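Local coordinates for protein aspartokinase 1, chloroplastic (Arabidopsis thaliana, PDB 2CDQ) that phosphorylates L-aspartate with ATP, opening the pathway to lysine, threonine, methionine and isoleucine, and binds lysine and S-adenosylmethionine as allosteric effectors, at residues V341-I346 against N415-R420; L368-D373 against L384-S389. One frame throughout, in Å; residues are numbered along the deposited sequence.

Contact 1: residues V341-I346 against N415-R420; sequences VTMLDI and NLLKGR
M343 and L417 face each other as a hydrogen-bonded antiparallel pair: M343 N gives a nearly straight bond to L417 O (2.9 Å, 177° at the hydrogen), and L417 N returns one to M343 O (2.8 Å). Their side chains lie side by side on the same face. M343 runs out extended and bends at chi3 (70°), which places CE against L417 CD1 at 3.6 Å. The D345-N415 pair repeats the double backbone bond, with CB beside CB. At the non-hydrogen-bonded pair between them, L344 CA approaches N415 O to 3.4 Å in a CA-H...O contact. On the L344-L416 face, T342 CG2 touches L416 CD2 at 3.7 Å, the two side chains slanting across each other. These are the first and last strands of an ACT domain sheet in the order 2-3-1-4, with 413-418 at its edge. A beta bulge at K418-G419 shifts the register by one, and V341 then pairs with R420; V341 N sits above the carbonyl plane of R420 O. The chain turns its corner at G419, whose phi is positive. R420 NE bonds K418 O in the guanidinium plane (3.1 Å), while one guanidinium face lies over L417 CB, offset toward the rim; NH1 reaches Q451. L416 packs against L401 and V405 of helix 398-408. The D345 carboxylate bonds S383 and forms a salt bridge with K459 of the second subunit, whose A457 packs on M343 and D345.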
loop_
_atom_site.group_PDB
_atom_site.type_symbol
_atom_site.label_atom_id
_atom_site.label_comp_id
_atom_site.label_asym_id
_atom_site.label_seq_id
_atom_site.Cartn_x
_atom_site.Cartn_y
_atom_site.Cartn_z
ATOM N N VAL A 341 17.045 4.445 -0.121
ATOM C CA VAL A 341 16.008 3.550 0.371
ATOM C C VAL A 341 16.058 2.215 -0.354
ATOM O O VAL A 341 16.530 2.123 -1.491
ATOM C CB VAL A 341 14.582 4.169 0.285
ATOM C CG1 VAL A 341 14.507 5.455 1.109
ATOM C CG2 VAL A 341 14.152 4.409 -1.174
ATOM N N THR A 342 15.573 1.187 0.330
ATOM C CA THR A 342 15.504 -0.153 -0.214
ATOM C C THR A 342 14.054 -0.458 -0.565
ATOM O O THR A 342 13.163 -0.321 0.278
ATOM C CB THR A 342 16.043 -1.162 0.806
ATOM O OG1 THR A 342 17.419 -0.861 1.073
ATOM C CG2 THR A 342 15.916 -2.596 0.294
ATOM N N MET A 343 13.828 -0.857 -1.814
ATOM C CA MET A 343 12.488 -1.157 -2.311
ATOM C C MET A 343 12.315 -2.644 -2.560
ATOM O O MET A 343 13.225 -3.304 -3.067
ATOM C CB MET A 343 12.199 -0.369 -3.596
ATOM C CG MET A 343 10.922 -0.787 -4.318
ATOM S SD MET A 343 10.415 0.326 -5.641
ATOM C CE MET A 343 11.667 0.036 -6.888
ATOM N N LEU A 344 11.142 -3.163 -2.196
ATOM C CA LEU A 344 10.792 -4.562 -2.443
ATOM C C LEU A 344 9.559 -4.686 -3.312
ATOM O O LEU A 344 8.607 -3.924 -3.155
ATOM C CB LEU A 344 10.573 -5.329 -1.136
ATOM C CG LEU A 344 11.842 -5.779 -0.409
ATOM C CD1 LEU A 344 12.110 -4.845 0.746
ATOM C CD2 LEU A 344 11.695 -7.202 0.085
ATOM N N ASP A 345 9.591 -5.654 -4.225
ATOM C CA ASP A 345 8.456 -5.965 -5.088
ATOM C C ASP A 345 7.990 -7.400 -4.849
ATOM O O ASP A 345 8.789 -8.338 -4.885
ATOM C CB ASP A 345 8.839 -5.757 -6.553
ATOM C CG ASP A 345 7.691 -6.027 -7.507
ATOM O OD1 ASP A 345 6.580 -5.493 -7.289
ATOM O OD2 ASP A 345 7.907 -6.767 -8.489
ATOM N N ILE A 346 6.695 -7.560 -4.602
ATOM C CA ILE A 346 6.127 -8.854 -4.233
ATOM C C ILE A 346 4.974 -9.188 -5.183
ATOM O O ILE A 346 3.867 -8.663 -5.032
ATOM C CB ILE A 346 5.644 -8.837 -2.750
ATOM C CG1 ILE A 346 6.815 -8.560 -1.806
ATOM C CG2 ILE A 346 4.959 -10.142 -2.361
ATOM C CD1 ILE A 346 6.404 -7.926 -0.506
ATOM N N ASN A 415 11.443 -9.266 -5.550
ATOM C CA ASN A 415 12.578 -8.508 -6.078
ATOM C C ASN A 415 13.027 -7.403 -5.135
ATOM O O ASN A 415 12.224 -6.553 -4.741
ATOM C CB ASN A 415 12.246 -7.904 -7.443
ATOM C CG ASN A 415 12.683 -8.785 -8.594
ATOM O OD1 ASN A 415 12.266 -9.939 -8.709
ATOM N ND2 ASN A 415 13.522 -8.237 -9.464
ATOM N N LEU A 416 14.309 -7.419 -4.776
ATOM C CA LEU A 416 14.893 -6.378 -3.927
ATOM C C LEU A 416 15.690 -5.385 -4.769
ATOM O O LEU A 416 16.489 -5.781 -5.623
ATOM C CB LEU A 416 15.788 -6.998 -2.848
ATOM C CG LEU A 416 16.127 -6.153 -1.615
ATOM C CD1 LEU A 416 16.394 -7.046 -0.426
ATOM C CD2 LEU A 416 17.313 -5.237 -1.857
ATOM N N LEU A 417 15.467 -4.097 -4.528
ATOM C CA LEU A 417 16.191 -3.055 -5.253
ATOM C C LEU A 417 16.780 -2.008 -4.302
ATOM O O LEU A 417 16.053 -1.223 -3.687
ATOM C CB LEU A 417 15.299 -2.410 -6.326
ATOM C CG LEU A 417 14.801 -3.342 -7.442
ATOM C CD1 LEU A 417 13.390 -2.974 -7.881
ATOM C CD2 LEU A 417 15.752 -3.395 -8.635
ATOM N N LYS A 418 18.104 -2.020 -4.176
ATOM C CA LYS A 418 18.805 -1.056 -3.342
ATOM C C LYS A 418 19.046 0.247 -4.095
ATOM O O LYS A 418 18.775 0.347 -5.292
ATOM C CB LYS A 418 20.127 -1.650 -2.837
ATOM C CG LYS A 418 19.968 -2.600 -1.640
ATOM C CD LYS A 418 21.269 -3.321 -1.275
ATOM C CE LYS A 418 21.474 -4.587 -2.108
ATOM N NZ LYS A 418 22.582 -5.440 -1.581
ATOM N N GLY A 419 19.529 1.254 -3.377
ATOM C CA GLY A 419 19.930 2.513 -3.990
ATOM C C GLY A 419 18.851 3.293 -4.710
ATOM O O GLY A 419 19.116 3.884 -5.757
ATOM N N ARG A 420 17.638 3.288 -4.155
ATOM C CA ARG A 420 16.557 4.184 -4.612
ATOM C C ARG A 420 16.432 5.389 -3.678
ATOM O O ARG A 420 17.154 5.497 -2.688
ATOM C CB ARG A 420 15.197 3.463 -4.708
ATOM C CG ARG A 420 15.214 2.083 -5.351
ATOM C CD ARG A 420 15.496 2.129 -6.838
ATOM N NE ARG A 420 16.474 1.097 -7.176
ATOM C CZ ARG A 420 16.546 0.454 -8.338
ATOM N NH1 ARG A 420 15.686 0.713 -9.312
ATOM N NH2 ARG A 420 17.483 -0.463 -8.517
#

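Contact 2: residues L368-D373 against L384-S389; sequences LGISVD and LTLDPS. With SAM (S-adenosylmethionine), chain F; LYS (lysine), chain C.
S371 OG meets the D387 carboxylate from above its plane (52° out of it), hydrogen-bonding OD2, with OG anti to the backbone N (chi1 174°). Q354 O of the second subunit must share the hydroxyl proton; OD2 also receives W392 NE1. S371 makes both backbone hydrogen bonds to the adenine of S-adenosylmethionine: its N donates to N1 (2.8 Å), and its O, which also accepts D387 N, takes N6 (3.1 Å). G369 O lies 3.0 Å from C2. The D373 carboxylate is turned 60° from that of D387, OD2 lying 4.4 Å from D387 OD1; the D373 OD1 salt bridge with K338 would be expected to ease this closeness. D373 N bonds T385 O (2.6 Å). I370 CG2 touches L386 CD2, and V372 CG1 touches L384 CB at 3.6 Å, those last two side chains crossing at about a right angle. LYS NZ donates to D373 O (3.0 Å); Q354 O, G356 N and S378 O of the second subunit bond the same lysine. A Schellman motif (G369 as C-prime) ends helix 357-367 at the start of 368-373. This is an ACT domain effector site, S-adenosylmethionine and lysine side by side along 371-373, the lysine at an ACT-ACT subunit interface.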
loop_
_atom_site.group_PDB
_atom_site.type_symbol
_atom_site.label_atom_id
_atom_site.label_comp_id
_atom_site.label_asym_id
_atom_site.label_seq_id
_atom_site.Cartn_x
_atom_site.Cartn_y
_atom_site.Cartn_z
ATOM N N LEU A 368 9.977 -10.287 11.554
ATOM C CA LEU A 368 11.393 -10.013 11.309
ATOM C C LEU A 368 11.843 -8.634 11.805
ATOM O O LEU A 368 12.962 -8.192 11.509
ATOM C CB LEU A 368 11.741 -10.217 9.831
ATOM C CG LEU A 368 12.334 -11.587 9.479
ATOM C CD1 LEU A 368 11.277 -12.702 9.506
ATOM C CD2 LEU A 368 13.012 -11.509 8.120
ATOM N N GLY A 369 10.962 -7.976 12.561
ATOM C CA GLY A 369 11.255 -6.700 13.226
ATOM C C GLY A 369 11.554 -5.507 12.331
ATOM O O GLY A 369 12.254 -4.578 12.752
ATOM N N ILE A 370 11.018 -5.524 11.108
ATOM C CA ILE A 370 11.274 -4.468 10.121
ATOM C C ILE A 370 10.064 -3.549 9.916
ATOM O O ILE A 370 8.930 -4.018 9.740
ATOM C CB ILE A 370 11.719 -5.051 8.751
ATOM C CG1 ILE A 370 13.019 -5.847 8.894
ATOM C CG2 ILE A 370 11.908 -3.941 7.727
ATOM C CD1 ILE A 370 13.542 -6.413 7.585
ATOM N N SER A 371 10.318 -2.242 9.937
ATOM C CA SER A 371 9.295 -1.253 9.629
ATOM C C SER A 371 9.358 -0.807 8.165
ATOM O O SER A 371 10.400 -0.361 7.676
ATOM C CB SER A 371 9.396 -0.055 10.569
ATOM O OG SER A 371 8.488 0.962 10.185
ATOM N N VAL A 372 8.217 -0.951 7.489
ATOM C CA VAL A 372 8.003 -0.577 6.088
ATOM C C VAL A 372 7.533 0.879 6.023
ATOM O O VAL A 372 6.840 1.343 6.919
ATOM C CB VAL A 372 6.906 -1.481 5.462
ATOM C CG1 VAL A 372 6.721 -1.188 3.972
ATOM C CG2 VAL A 372 7.225 -2.954 5.679
ATOM N N ASP A 373 7.906 1.596 4.965
ATOM C CA ASP A 373 7.536 3.007 4.813
ATOM C C ASP A 373 6.413 3.203 3.784
ATOM O O ASP A 373 5.233 3.236 4.144
ATOM C CB ASP A 373 8.776 3.839 4.453
ATOM C CG ASP A 373 8.495 5.335 4.368
ATOM O OD1 ASP A 373 9.316 6.043 3.756
ATOM O OD2 ASP A 373 7.477 5.815 4.912
ATOM N N LEU A 384 6.803 -2.050 -1.958
ATOM C CA LEU A 384 6.988 -1.341 -0.707
ATOM C C LEU A 384 8.415 -0.887 -0.544
ATOM O O LEU A 384 9.320 -1.373 -1.221
ATOM C CB LEU A 384 6.564 -2.204 0.488
ATOM C CG LEU A 384 7.212 -3.569 0.737
ATOM C CD1 LEU A 384 8.491 -3.446 1.543
ATOM C CD2 LEU A 384 6.223 -4.452 1.460
ATOM N N THR A 385 8.606 0.038 0.384
ATOM C CA THR A 385 9.898 0.640 0.609
ATOM C C THR A 385 10.150 0.581 2.114
ATOM O O THR A 385 9.225 0.749 2.901
ATOM C CB THR A 385 9.908 2.077 0.018
ATOM O OG1 THR A 385 11.102 2.290 -0.741
ATOM C CG2 THR A 385 9.769 3.134 1.077
ATOM N N LEU A 386 11.380 0.284 2.518
ATOM C CA LEU A 386 11.687 0.126 3.946
ATOM C C LEU A 386 12.067 1.454 4.571
ATOM O O LEU A 386 12.702 2.276 3.917
ATOM C CB LEU A 386 12.816 -0.885 4.154
ATOM C CG LEU A 386 12.595 -2.257 3.525
ATOM C CD1 LEU A 386 13.868 -3.084 3.588
ATOM C CD2 LEU A 386 11.444 -2.966 4.205
ATOM N N ASP A 387 11.681 1.664 5.829
ATOM C CA ASP A 387 12.034 2.890 6.555
ATOM C C ASP A 387 13.457 3.325 6.206
ATOM O O ASP A 387 14.360 2.484 6.154
ATOM C CB ASP A 387 11.943 2.670 8.067
ATOM C CG ASP A 387 10.555 2.929 8.632
ATOM O OD1 ASP A 387 9.667 3.422 7.903
ATOM O OD2 ASP A 387 10.361 2.649 9.833
ATOM N N PRO A 388 13.665 4.630 5.950
ATOM C CA PRO A 388 15.028 5.105 5.700
ATOM C C PRO A 388 15.900 4.805 6.910
ATOM O O PRO A 388 15.414 4.870 8.041
ATOM C CB PRO A 388 14.851 6.619 5.531
ATOM C CG PRO A 388 13.422 6.804 5.143
ATOM C CD PRO A 388 12.676 5.722 5.873
ATOM N N SER A 389 17.165 4.464 6.679
ATOM C CA SER A 389 18.046 4.011 7.764
ATOM C C SER A 389 18.290 5.053 8.863
ATOM O O SER A 389 18.447 4.686 10.031
ATOM C CB SER A 389 19.379 3.519 7.213
ATOM O OG SER A 389 20.081 4.586 6.602
HETATM N N SAM F . 17.046 -10.467 13.527
HETATM C CA SAM F . 16.989 -9.176 14.205
HETATM C C SAM F . 15.916 -9.128 15.297
HETATM O O SAM F . 16.120 -8.544 16.365
HETATM O OXT SAM F . 14.818 -9.666 15.136
HETATM C CB SAM F . 16.771 -8.056 13.192
HETATM C CG SAM F . 17.100 -6.648 13.698
HETATM S SD SAM F . 15.642 -5.576 13.675
HETATM C CE SAM F . 15.470 -5.246 11.904
HETATM C "C5'" SAM F . 16.148 -3.982 14.398
HETATM C "C4'" SAM F . 17.503 -3.384 14.005
HETATM O "O4'" SAM F . 17.569 -3.099 12.623
HETATM C "C3'" SAM F . 17.757 -2.064 14.719
HETATM O "O3'" SAM F . 19.074 -2.076 15.215
HETATM C "C2'" SAM F . 17.621 -0.978 13.668
HETATM O "O2'" SAM F . 18.614 0.019 13.808
HETATM C "C1'" SAM F . 17.815 -1.723 12.360
HETATM N N9 SAM F . 16.929 -1.256 11.269
HETATM C C8 SAM F . 17.340 -0.639 10.116
HETATM N N7 SAM F . 16.264 -0.382 9.342
HETATM C C5 SAM F . 15.166 -0.835 9.978
HETATM C C6 SAM F . 13.816 -0.828 9.637
HETATM N N6 SAM F . 13.407 -0.301 8.486
HETATM N N1 SAM F . 12.895 -1.372 10.509
HETATM C C2 SAM F . 13.315 -1.917 11.708
HETATM N N3 SAM F . 14.658 -1.919 12.039
HETATM C C4 SAM F . 15.569 -1.390 11.190
HETATM N N LYS C . 3.767 -0.230 11.000
HETATM C CA LYS C . 4.255 0.033 9.632
HETATM C C LYS C . 5.298 -1.031 9.398
HETATM O O LYS C . 5.288 -2.079 10.067
HETATM C CB LYS C . 4.873 1.436 9.556
HETATM C CG LYS C . 4.667 2.149 8.209
HETATM C CD LYS C . 3.232 2.577 7.976
HETATM C CE LYS C . 3.041 3.143 6.562
HETATM N NZ LYS C . 3.619 4.510 6.328
HETATM O OXT LYS C . 6.168 -0.867 8.547
#

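Overall arrangement
Contacts 1 and 2 lie in one four-stranded ACT sheet, their centres about 11 Å apart, and contact 2 is nested in the chain loop closed by contact 1. Strands 341-347 and 381-386 are neighbours and join them, with probable backbone hydrogen bonds between T342 and L386 and between L344 and L384. Contact 1, at the 413-418 edge, is partly buried: paired backbone bonds broken by one bulge, apolar side chains and polar ends turned to other partners. Contact 2, at the other side of the sheet, is buried, has few strand bonds, and spends its polar groups on two effectors, a serine-aspartate bond and a lysine salt bridge. Both touch the second subunit.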